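Local structure of GCN5-related N-acetyltransferase (Anabaena variabilis, 2OZG) at residues Asp145-Gln150 / Ser244-Ile249; Ala152-Glu157 / Ile206-Lys211; His168-Gln173 / Gln213-Phe218. The protein binds coenzyme A and probably transfers acetyl groups to amino groups, perhaps those of aminoglycosides, as a member of the GNAT acetyltransferase family. All blocks are in the same frame, centred on the assembly; numbering follows the deposited sequence.

Interaction 1 of 3, residues Asp145-Gln150 / Ser244-Ile249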
loop_
_atom_site.group_PDB
_atom_site.type_symbol
_atom_site.label_atom_id
_atom_site.label_comp_id
_atom_site.label_asym_id
_atom_site.label_seq_id
_atom_site.Cartn_x
_atom_site.Cartn_y
_atom_site.Cartn_z
ATOM N N ASP A 145 14.287 -16.654 5.177
ATOM C CA ASP A 145 14.680 -17.638 4.193
ATOM C C ASP A 145 15.828 -17.232 3.235
ATOM O O ASP A 145 16.205 -18.019 2.359
ATOM C CB ASP A 145 13.444 -18.146 3.436
ATOM C CG ASP A 145 12.817 -17.099 2.574
ATOM O OD1 ASP A 145 13.376 -15.978 2.479
ATOM O OD2 ASP A 145 11.744 -17.416 1.982
ATOM N N SER A 146 16.357 -16.017 3.381
ATOM C CA SER A 146 17.475 -15.562 2.589
ATOM C C SER A 146 18.796 -15.779 3.341
ATOM O O SER A 146 19.864 -15.667 2.755
ATOM C CB SER A 146 17.319 -14.083 2.219
ATOM O OG SER A 146 17.606 -13.251 3.336
ATOM N N ILE A 147 18.738 -16.188 4.613
ATOM C CA ILE A 147 19.987 -16.335 5.424
ATOM C C ILE A 147 20.828 -17.493 4.989
ATOM O O ILE A 147 22.042 -17.351 4.772
ATOM C CB ILE A 147 19.683 -16.425 6.904
ATOM C CG1 ILE A 147 19.059 -15.089 7.336
ATOM C CG2 ILE A 147 20.982 -16.669 7.682
ATOM C CD1 ILE A 147 18.395 -15.110 8.722
ATOM N N GLN A 148 20.182 -18.646 4.861
ATOM C CA GLN A 148 20.818 -19.816 4.309
ATOM C C GLN A 148 22.232 -20.073 4.845
ATOM O O GLN A 148 23.192 -20.170 4.088
ATOM C CB GLN A 148 20.823 -19.706 2.774
ATOM C CG GLN A 148 19.419 -19.568 2.139
ATOM C CD GLN A 148 19.459 -19.036 0.696
ATOM O OE1 GLN A 148 20.538 -18.900 0.100
ATOM N NE2 GLN A 148 18.276 -18.742 0.128
ATOM N N ILE A 149 22.345 -20.120 6.166
ATOM C CA ILE A 149 23.572 -20.512 6.845
ATOM C C ILE A 149 23.177 -21.653 7.763
ATOM O O ILE A 149 22.184 -21.541 8.491
ATOM C CB ILE A 149 24.233 -19.366 7.658
ATOM C CG1 ILE A 149 24.817 -18.330 6.689
ATOM C CG2 ILE A 149 25.357 -19.937 8.605
ATOM C CD1 ILE A 149 25.207 -17.045 7.292
ATOM N N GLN A 150 23.896 -22.771 7.636
ATOM C CA GLN A 150 23.758 -23.905 8.540
ATOM C C GLN A 150 25.187 -24.300 8.947
ATOM O O GLN A 150 25.752 -25.248 8.425
ATOM C CB GLN A 150 22.993 -25.076 7.918
ATOM C CG GLN A 150 22.861 -26.310 8.883
ATOM C CD GLN A 150 22.052 -26.059 10.190
ATOM O OE1 GLN A 150 20.977 -25.447 10.178
ATOM N NE2 GLN A 150 22.559 -26.586 11.302
ATOM N N SER A 244 26.883 -19.351 14.544
ATOM C CA SER A 244 25.862 -19.986 15.371
ATOM C C SER A 244 24.614 -19.116 15.479
ATOM O O SER A 244 23.499 -19.586 15.413
ATOM C CB SER A 244 26.480 -20.353 16.724
ATOM O OG SER A 244 27.461 -21.418 16.586
ATOM N N PHE A 245 24.824 -17.811 15.568
ATOM C CA PHE A 245 23.758 -16.838 15.581
ATOM C C PHE A 245 22.914 -16.925 14.313
ATOM O O PHE A 245 21.702 -17.109 14.362
ATOM C CB PHE A 245 24.458 -15.483 15.689
ATOM C CG PHE A 245 23.579 -14.272 15.569
ATOM C CD1 PHE A 245 22.998 -13.698 16.695
ATOM C CD2 PHE A 245 23.458 -13.595 14.340
ATOM C CE1 PHE A 245 22.230 -12.485 16.575
ATOM C CE2 PHE A 245 22.683 -12.451 14.217
ATOM C CZ PHE A 245 22.091 -11.877 15.357
ATOM N N TRP A 246 23.577 -16.809 13.173
ATOM C CA TRP A 246 22.905 -16.859 11.904
ATOM C C TRP A 246 22.262 -18.187 11.678
ATOM O O TRP A 246 21.195 -18.213 11.131
ATOM C CB TRP A 246 23.830 -16.570 10.725
ATOM C CG TRP A 246 24.142 -15.104 10.512
ATOM C CD1 TRP A 246 25.375 -14.535 10.477
ATOM C CD2 TRP A 246 23.200 -14.034 10.314
ATOM N NE1 TRP A 246 25.278 -13.155 10.276
ATOM C CE2 TRP A 246 23.947 -12.833 10.188
ATOM C CE3 TRP A 246 21.805 -13.962 10.281
ATOM C CZ2 TRP A 246 23.343 -11.609 9.996
ATOM C CZ3 TRP A 246 21.194 -12.704 10.073
ATOM C CH2 TRP A 246 21.950 -11.568 9.955
ATOM N N THR A 247 22.941 -19.292 11.988
ATOM C CA THR A 247 22.339 -20.626 11.847
ATOM C C THR A 247 21.041 -20.734 12.645
ATOM O O THR A 247 20.017 -21.206 12.148
ATOM C CB THR A 247 23.293 -21.748 12.300
ATOM O OG1 THR A 247 24.472 -21.723 11.500
ATOM C CG2 THR A 247 22.655 -23.106 12.146
ATOM N N PHE A 248 21.068 -20.251 13.883
ATOM C CA PHE A 248 19.899 -20.343 14.744
ATOM C C PHE A 248 18.702 -19.568 14.110
ATOM O O PHE A 248 17.588 -20.067 13.951
ATOM C CB PHE A 248 20.328 -19.822 16.096
ATOM C CG PHE A 248 19.221 -19.746 17.142
ATOM C CD1 PHE A 248 18.804 -20.868 17.800
ATOM C CD2 PHE A 248 18.646 -18.531 17.461
ATOM C CE1 PHE A 248 17.793 -20.806 18.775
ATOM C CE2 PHE A 248 17.611 -18.459 18.421
ATOM C CZ PHE A 248 17.207 -19.602 19.081
ATOM N N ILE A 249 18.973 -18.354 13.695
ATOM C CA ILE A 249 17.997 -17.512 13.066
ATOM C C ILE A 249 17.501 -18.108 11.751
ATOM O O ILE A 249 16.308 -18.100 11.514
ATOM C CB ILE A 249 18.580 -16.137 12.840
ATOM C CG1 ILE A 249 18.892 -15.500 14.190
ATOM C CG2 ILE A 249 17.629 -15.267 12.097
ATOM C CD1 ILE A 249 19.743 -14.237 14.040
#
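Ile147 presses two of its methyls against Trp246 and Ile249 of helix 239-250. Its CG2 lies 3.8 Å from Trp246 CE3, and the two side chains cross at about a right angle. Because chi2 is extended (167°), CD1 is carried farther along the helix, to 3.5 Å from Ile249 CG2, tighter than usual carbon packing; the same methyl also meets Trp246 CE3 and CZ3. An alanine here would keep CB but would probably leave a gap beside Trp246 CE3 and Ile249 CG2, giving the indole room to shift. Ile149 approaches Trp246 nearer its root, with CD1 3.7 Å from Trp246 CB. The backbone of Ile149 also takes part: its O receives a CA-H...O contact from Thr247 CA, 3.5 Å with 163° at the hydrogen. Thr247 divides its branches. OG1, beside its own backbone N, lies 3.5 Å from Ile149 CG2 and forms hydrogen bonds with Gln243 O and His151 N, whereas CG2, anti to that N, meets the side-chain amide of Gln150. The Gln150 chain starts away from the helix, but a bend at chi2 (63°) places CD 3.6 Å from Thr247 CG2; OE1, at 3.5 Å from the same methyl, is hydrogen-bonded to Asn251 ND2. The Gln150 side chain, which also packs on Gly93 of the second subunit, lies about 7 Å from a bound coenzyme A. The contact is thus an irregular loop laid over helix 239-250 of the second GNAT domain, beside a subunit interface near bound coenzyme A.

Interaction 2 of 3, residues Ala152-Glu157 / Ile206-Lys211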
loop_
_atom_site.group_PDB
_atom_site.type_symbol
_atom_site.label_atom_id
_atom_site.label_comp_id
_atom_site.label_asym_id
_atom_site.label_seq_id
_atom_site.Cartn_x
_atom_site.Cartn_y
_atom_site.Cartn_z
ATOM N N ALA A 152 26.440 -24.617 12.467
ATOM C CA ALA A 152 26.199 -24.630 13.914
ATOM C C ALA A 152 27.432 -25.070 14.698
ATOM O O ALA A 152 27.467 -26.152 15.256
ATOM C CB ALA A 152 25.025 -25.544 14.236
ATOM N N SER A 153 28.426 -24.204 14.731
ATOM C CA SER A 153 29.658 -24.447 15.438
ATOM C C SER A 153 29.421 -24.667 16.939
ATOM O O SER A 153 30.025 -25.529 17.554
ATOM C CB SER A 153 30.529 -23.186 15.287
ATOM O OG SER A 153 30.626 -22.769 13.944
ATOM N N LEU A 154 28.549 -23.836 17.514
ATOM C CA LEU A 154 28.266 -23.786 18.951
ATOM C C LEU A 154 26.788 -23.999 19.182
ATOM O O LEU A 154 25.964 -23.634 18.333
ATOM C CB LEU A 154 28.635 -22.403 19.525
ATOM C CG LEU A 154 30.071 -21.967 19.275
ATOM C CD1 LEU A 154 30.309 -20.619 19.852
ATOM C CD2 LEU A 154 31.056 -22.968 19.849
ATOM N N PRO A 155 26.446 -24.672 20.294
ATOM C CA PRO A 155 25.070 -24.851 20.619
ATOM C C PRO A 155 24.458 -23.626 21.241
ATOM O O PRO A 155 25.157 -22.776 21.767
ATOM C CB PRO A 155 25.094 -25.953 21.682
ATOM C CG PRO A 155 26.366 -25.913 22.266
ATOM C CD PRO A 155 27.317 -25.419 21.207
ATOM N N LEU A 156 23.143 -23.589 21.201
ATOM C CA LEU A 156 22.366 -22.567 21.853
ATOM C C LEU A 156 21.561 -23.237 22.939
ATOM O O LEU A 156 21.152 -24.378 22.782
ATOM C CB LEU A 156 21.448 -21.830 20.880
ATOM C CG LEU A 156 22.227 -20.730 20.174
ATOM C CD1 LEU A 156 22.776 -21.259 18.911
ATOM C CD2 LEU A 156 21.361 -19.543 19.957
ATOM N N GLU A 157 21.345 -22.497 24.015
ATOM C CA GLU A 157 20.678 -22.967 25.204
ATOM C C GLU A 157 19.742 -21.893 25.747
ATOM O O GLU A 157 20.184 -20.802 25.961
ATOM C CB GLU A 157 21.734 -23.238 26.257
ATOM C CG GLU A 157 21.183 -23.890 27.488
ATOM C CD GLU A 157 22.193 -23.960 28.635
ATOM O OE1 GLU A 157 23.382 -23.604 28.427
ATOM O OE2 GLU A 157 21.780 -24.357 29.738
ATOM N N ILE A 206 24.870 -18.541 23.559
ATOM C CA ILE A 206 25.562 -19.181 22.456
ATOM C C ILE A 206 26.885 -19.666 23.002
ATOM O O ILE A 206 27.664 -18.882 23.528
ATOM C CB ILE A 206 25.884 -18.181 21.315
ATOM C CG1 ILE A 206 24.603 -17.569 20.786
ATOM C CG2 ILE A 206 26.586 -18.902 20.166
ATOM C CD1 ILE A 206 24.775 -16.379 19.894
ATOM N N GLY A 207 27.129 -20.958 22.886
ATOM C CA GLY A 207 28.386 -21.551 23.282
ATOM C C GLY A 207 28.247 -22.909 23.881
ATOM O O GLY A 207 27.114 -23.365 24.176
ATOM N N ASP A 208 29.388 -23.603 23.999
ATOM C CA ASP A 208 29.392 -24.886 24.690
ATOM C C ASP A 208 29.095 -24.543 26.144
ATOM O O ASP A 208 29.199 -23.369 26.553
ATOM C CB ASP A 208 30.719 -25.654 24.570
ATOM C CG ASP A 208 31.018 -26.102 23.156
ATOM O OD1 ASP A 208 30.112 -26.617 22.471
ATOM O OD2 ASP A 208 32.184 -25.947 22.729
ATOM N N LYS A 209 28.692 -25.579 26.888
ATOM C CA LYS A 209 28.326 -25.463 28.301
ATOM C C LYS A 209 29.458 -24.826 29.074
ATOM O O LYS A 209 30.612 -25.249 28.938
ATOM C CB LYS A 209 28.013 -26.853 28.914
ATOM N N ASP A 210 29.121 -23.809 29.867
ATOM C CA ASP A 210 30.092 -23.132 30.740
ATOM C C ASP A 210 31.211 -22.398 29.980
ATOM O O ASP A 210 32.210 -22.015 30.578
ATOM C CB ASP A 210 30.746 -24.136 31.729
ATOM C CG ASP A 210 29.729 -25.031 32.455
ATOM O OD1 ASP A 210 28.619 -24.549 32.812
ATOM O OD2 ASP A 210 30.071 -26.224 32.679
ATOM N N LYS A 211 31.052 -22.231 28.666
ATOM C CA LYS A 211 32.017 -21.483 27.849
ATOM C C LYS A 211 31.204 -20.580 26.915
ATOM O O LYS A 211 31.321 -20.654 25.690
ATOM C CB LYS A 211 32.927 -22.438 27.078
#
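Pro155 and Asp208 bring a ring and a carboxylate together: Asp208 OD1 lies 3.3 Å from Pro155 CD, with CG the next nearest ring atom, and the two side chains cross at about a right angle. Next to this pair stands a short antiparallel beta ladder, in which strand 156-158 joins strand 202-206 and Leu156 and Ile206 form a non-hydrogen-bonded pair, CA to CA 4.7 Å. The flat peptide group after Gly207 reaches the same proline ring atoms through its oxygen, Gly207 O being 3.3 Å from Pro155 CG. The remaining side chains of the contact are aliphatic. Those of Leu156 and Ile206 share one face of the sheet and lie side by side, pointing the same way, with Leu156 CD2 3.9 Å from Ile206 CG1. Ile206 uses its other branch for Leu154: CG2, anti to the backbone N, meets both CB and CD1 of that leucine. Leu154 itself crosses Ile206 at about a right angle and brings its CB to 3.9 Å from Gly207 CA. Helix 239-250 packs against this hydrophobic group, through Pro240 on Leu154, Ser244 on Ile206 and Phe248 on Leu156. At Gly207 the chain turns a corner out of the ladder, and a type II turn from Asp208 to Lys211 then leads it into strand 211-222. A CB on Gly207 would probably clash with Lys211 O, and at phi/psi 144°/166° it would also be pressed against the carbonyl O of Ile206. Across the segments the backbone bond is Gly207 N to Pro155 O, 2.9 Å and 176° at the hydrogen, while Gly207 O, also an acceptor, lies 3.2 Å from Pro155 O.

Interaction 3 of 3, residues His168-Gln173 / Gln213-Phe218; sequences HELYQQ and QGYIIF
Leu170 and Tyr171, neighbours on helix 165-177, receive the side of the Tyr215 ring. Leu170 CB sits at the ring's edge and in its plane, 3.8 Å from Tyr215 CD2, and the two side chains slide past each other in opposite directions. One methyl of the leucine, CD1, reaches the strand backbone at 3.7 Å from Gly214 O; the other, CD2, is 4.1 Å from Gly214 N. Tyr171 is met by the phenol oxygen: Tyr215 OH comes 3.5 Å from Tyr171 CB and 3.6 Å from Tyr171 CD1, at the edge of that ring, and the two side chains cross obliquely. Two torsions set up this meeting. The chi1 of Tyr215 (70°) puts CG between the backbone N and the carbonyl carbon, a crowded position, whereas Tyr171 CG is anti to its own N (179°), and the end of that side chain leads away from the strand. The segment axes are 8.6 Å apart at closest approach and run at 107°, so the helix lies across the strand and offers it only a short patch. Gly214 brings no side chain to this packing; with Gln213 it faces Ile206 as a classic beta bulge. Farther out, Phe167 meets the Tyr215 ring edge-to-face, Trp189 meets the Tyr171 ring edge-to-face, and Arg184 is the cation-pi partner of Tyr171. Both phenol oxygens are satisfied elsewhere, Tyr215 OH by Asp233 OD2 on strand 227-236 and Tyr171 OH by Leu182 O. The helix-strand interface itself is therefore van der Waals packing, without a hydrogen bond between the segments, while the bond to Asp233 OD2 is likely to hold the Tyr215 hydroxyl in place, and the carboxylate would probably polarise it.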
loop_
_atom_site.group_PDB
_atom_site.type_symbol
_atom_site.label_atom_id
_atom_site.label_comp_id
_atom_site.label_asym_id
_atom_site.label_seq_id
_atom_site.Cartn_x
_atom_site.Cartn_y
_atom_site.Cartn_z
ATOM N N HIS A 168 25.295 -10.031 31.826
ATOM C CA HIS A 168 26.102 -8.833 32.140
ATOM C C HIS A 168 27.539 -9.031 31.740
ATOM O O HIS A 168 28.126 -8.156 31.207
ATOM C CB HIS A 168 26.083 -8.444 33.652
ATOM C CG HIS A 168 27.127 -7.401 34.029
ATOM N ND1 HIS A 168 27.011 -6.056 33.712
ATOM C CD2 HIS A 168 28.326 -7.523 34.664
ATOM C CE1 HIS A 168 28.080 -5.399 34.144
ATOM N NE2 HIS A 168 28.899 -6.269 34.710
ATOM N N GLU A 169 28.077 -10.218 31.979
ATOM C CA GLU A 169 29.489 -10.469 31.738
ATOM C C GLU A 169 29.875 -10.562 30.262
ATOM O O GLU A 169 30.961 -10.147 29.881
ATOM C CB GLU A 169 29.920 -11.694 32.533
ATOM C CG GLU A 169 29.739 -11.475 34.042
ATOM C CD GLU A 169 29.896 -12.750 34.841
ATOM O OE1 GLU A 169 30.129 -13.811 34.217
ATOM O OE2 GLU A 169 29.793 -12.693 36.084
ATOM N N LEU A 170 28.994 -11.126 29.441
ATOM C CA LEU A 170 29.191 -11.131 28.006
ATOM C C LEU A 170 28.943 -9.730 27.451
ATOM O O LEU A 170 29.647 -9.292 26.550
ATOM C CB LEU A 170 28.247 -12.141 27.338
ATOM C CG LEU A 170 28.582 -13.631 27.570
ATOM C CD1 LEU A 170 27.443 -14.551 27.174
ATOM C CD2 LEU A 170 29.857 -14.027 26.855
ATOM N N TYR A 171 27.911 -9.055 27.932
ATOM C CA TYR A 171 27.618 -7.688 27.490
ATOM C C TYR A 171 28.786 -6.761 27.701
ATOM O O TYR A 171 29.209 -6.052 26.791
ATOM C CB TYR A 171 26.371 -7.130 28.156
ATOM C CG TYR A 171 26.137 -5.715 27.680
ATOM C CD1 TYR A 171 25.532 -5.446 26.473
ATOM C CD2 TYR A 171 26.610 -4.659 28.422
ATOM C CE1 TYR A 171 25.402 -4.140 26.017
ATOM C CE2 TYR A 171 26.455 -3.366 27.986
ATOM C CZ TYR A 171 25.855 -3.112 26.800
ATOM O OH TYR A 171 25.752 -1.796 26.420
ATOM N N GLN A 172 29.296 -6.727 28.919
ATOM C CA GLN A 172 30.411 -5.826 29.221
ATOM C C GLN A 172 31.666 -6.132 28.395
ATOM O O GLN A 172 32.496 -5.245 28.229
ATOM C CB GLN A 172 30.690 -5.766 30.732
ATOM C CG GLN A 172 31.455 -4.474 31.152
ATOM C CD GLN A 172 31.189 -4.051 32.596
ATOM O OE1 GLN A 172 31.105 -4.892 33.507
ATOM N NE2 GLN A 172 31.066 -2.728 32.817
ATOM N N GLN A 173 31.820 -7.362 27.883
ATOM C CA GLN A 173 32.937 -7.662 26.967
ATOM C C GLN A 173 32.765 -7.065 25.576
ATOM O O GLN A 173 33.685 -6.542 25.031
ATOM C CB GLN A 173 33.169 -9.156 26.831
ATOM C CG GLN A 173 33.742 -9.750 28.035
ATOM C CD GLN A 173 33.800 -11.271 27.967
ATOM O OE1 GLN A 173 34.698 -11.841 27.322
ATOM N NE2 GLN A 173 32.876 -11.937 28.701
ATOM N N GLN A 213 29.915 -17.776 24.546
ATOM C CA GLN A 213 30.557 -16.897 23.610
ATOM C C GLN A 213 29.638 -15.807 23.057
ATOM O O GLN A 213 30.056 -14.961 22.298
ATOM C CB GLN A 213 31.157 -17.720 22.495
ATOM C CG GLN A 213 32.265 -18.660 22.997
ATOM C CD GLN A 213 33.065 -19.277 21.887
ATOM O OE1 GLN A 213 33.553 -18.576 20.992
ATOM N NE2 GLN A 213 33.223 -20.615 21.938
ATOM N N GLY A 214 28.390 -15.802 23.477
ATOM C CA GLY A 214 27.470 -14.807 23.027
ATOM C C GLY A 214 26.084 -15.145 23.485
ATOM O O GLY A 214 25.884 -16.139 24.185
ATOM N N TYR A 215 25.120 -14.317 23.071
ATOM C CA TYR A 215 23.751 -14.548 23.462
ATOM C C TYR A 215 22.780 -13.835 22.511
ATOM O O TYR A 215 23.200 -13.006 21.651
ATOM C CB TYR A 215 23.556 -14.160 24.953
ATOM C CG TYR A 215 23.619 -12.662 25.273
ATOM C CD1 TYR A 215 22.589 -11.822 24.919
ATOM C CD2 TYR A 215 24.664 -12.117 26.016
ATOM C CE1 TYR A 215 22.636 -10.427 25.205
ATOM C CE2 TYR A 215 24.687 -10.770 26.345
ATOM C CZ TYR A 215 23.680 -9.924 25.939
ATOM O OH TYR A 215 23.737 -8.589 26.329
ATOM N N ILE A 216 21.512 -14.240 22.581
ATOM C CA ILE A 216 20.446 -13.577 21.804
ATOM C C ILE A 216 19.215 -13.465 22.685
ATOM O O ILE A 216 18.811 -14.446 23.346
ATOM C CB ILE A 216 20.045 -14.360 20.524
ATOM C CG1 ILE A 216 21.267 -14.875 19.782
ATOM C CG2 ILE A 216 19.166 -13.509 19.638
ATOM C CD1 ILE A 216 20.958 -15.720 18.522
ATOM N N ILE A 217 18.621 -12.268 22.675
ATOM C CA ILE A 217 17.390 -11.959 23.390
ATOM C C ILE A 217 16.387 -11.428 22.368
ATOM O O ILE A 217 16.702 -10.474 21.650
ATOM C CB ILE A 217 17.576 -10.893 24.456
ATOM C CG1 ILE A 217 18.646 -11.316 25.442
ATOM C CG2 ILE A 217 16.217 -10.679 25.173
ATOM C CD1 ILE A 217 19.071 -10.223 26.398
ATOM N N PHE A 218 15.192 -12.035 22.337
ATOM C CA PHE A 218 14.230 -11.708 21.329
ATOM C C PHE A 218 12.799 -11.957 21.701
ATOM O O PHE A 218 12.475 -12.618 22.709
ATOM C CB PHE A 218 14.648 -12.411 20.035
ATOM C CG PHE A 218 14.441 -13.933 20.044
ATOM C CD1 PHE A 218 13.207 -14.469 19.691
ATOM C CD2 PHE A 218 15.461 -14.805 20.400
ATOM C CE1 PHE A 218 12.969 -15.838 19.728
ATOM C CE2 PHE A 218 15.239 -16.193 20.375
ATOM C CZ PHE A 218 13.981 -16.686 20.025
#

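From the N terminus, the chain leaves strand 132-143 and enters the loop at 145-150, where interaction 1 closes the widest loop by meeting helix 239-250. Both other contacts fall within that span. Interaction 2 joins 152-157 to 206-211, and interaction 3 joins 168-173 to 213-218; their segments alternate along the chain, so these two loops cross. They also share a sheet: Ile206 N and O probably bond to Gly214 O and Gln213 N. Helix 239-250 links the set, with Ser244 OG probably bonded to Leu154 N, Phe248 against Leu156, and Phe245 against Ile216. Together the contacts tie the 145-157 loop and strand 156-158, strands 202-206 and 211-222, and helices 165-177 and 239-250 together.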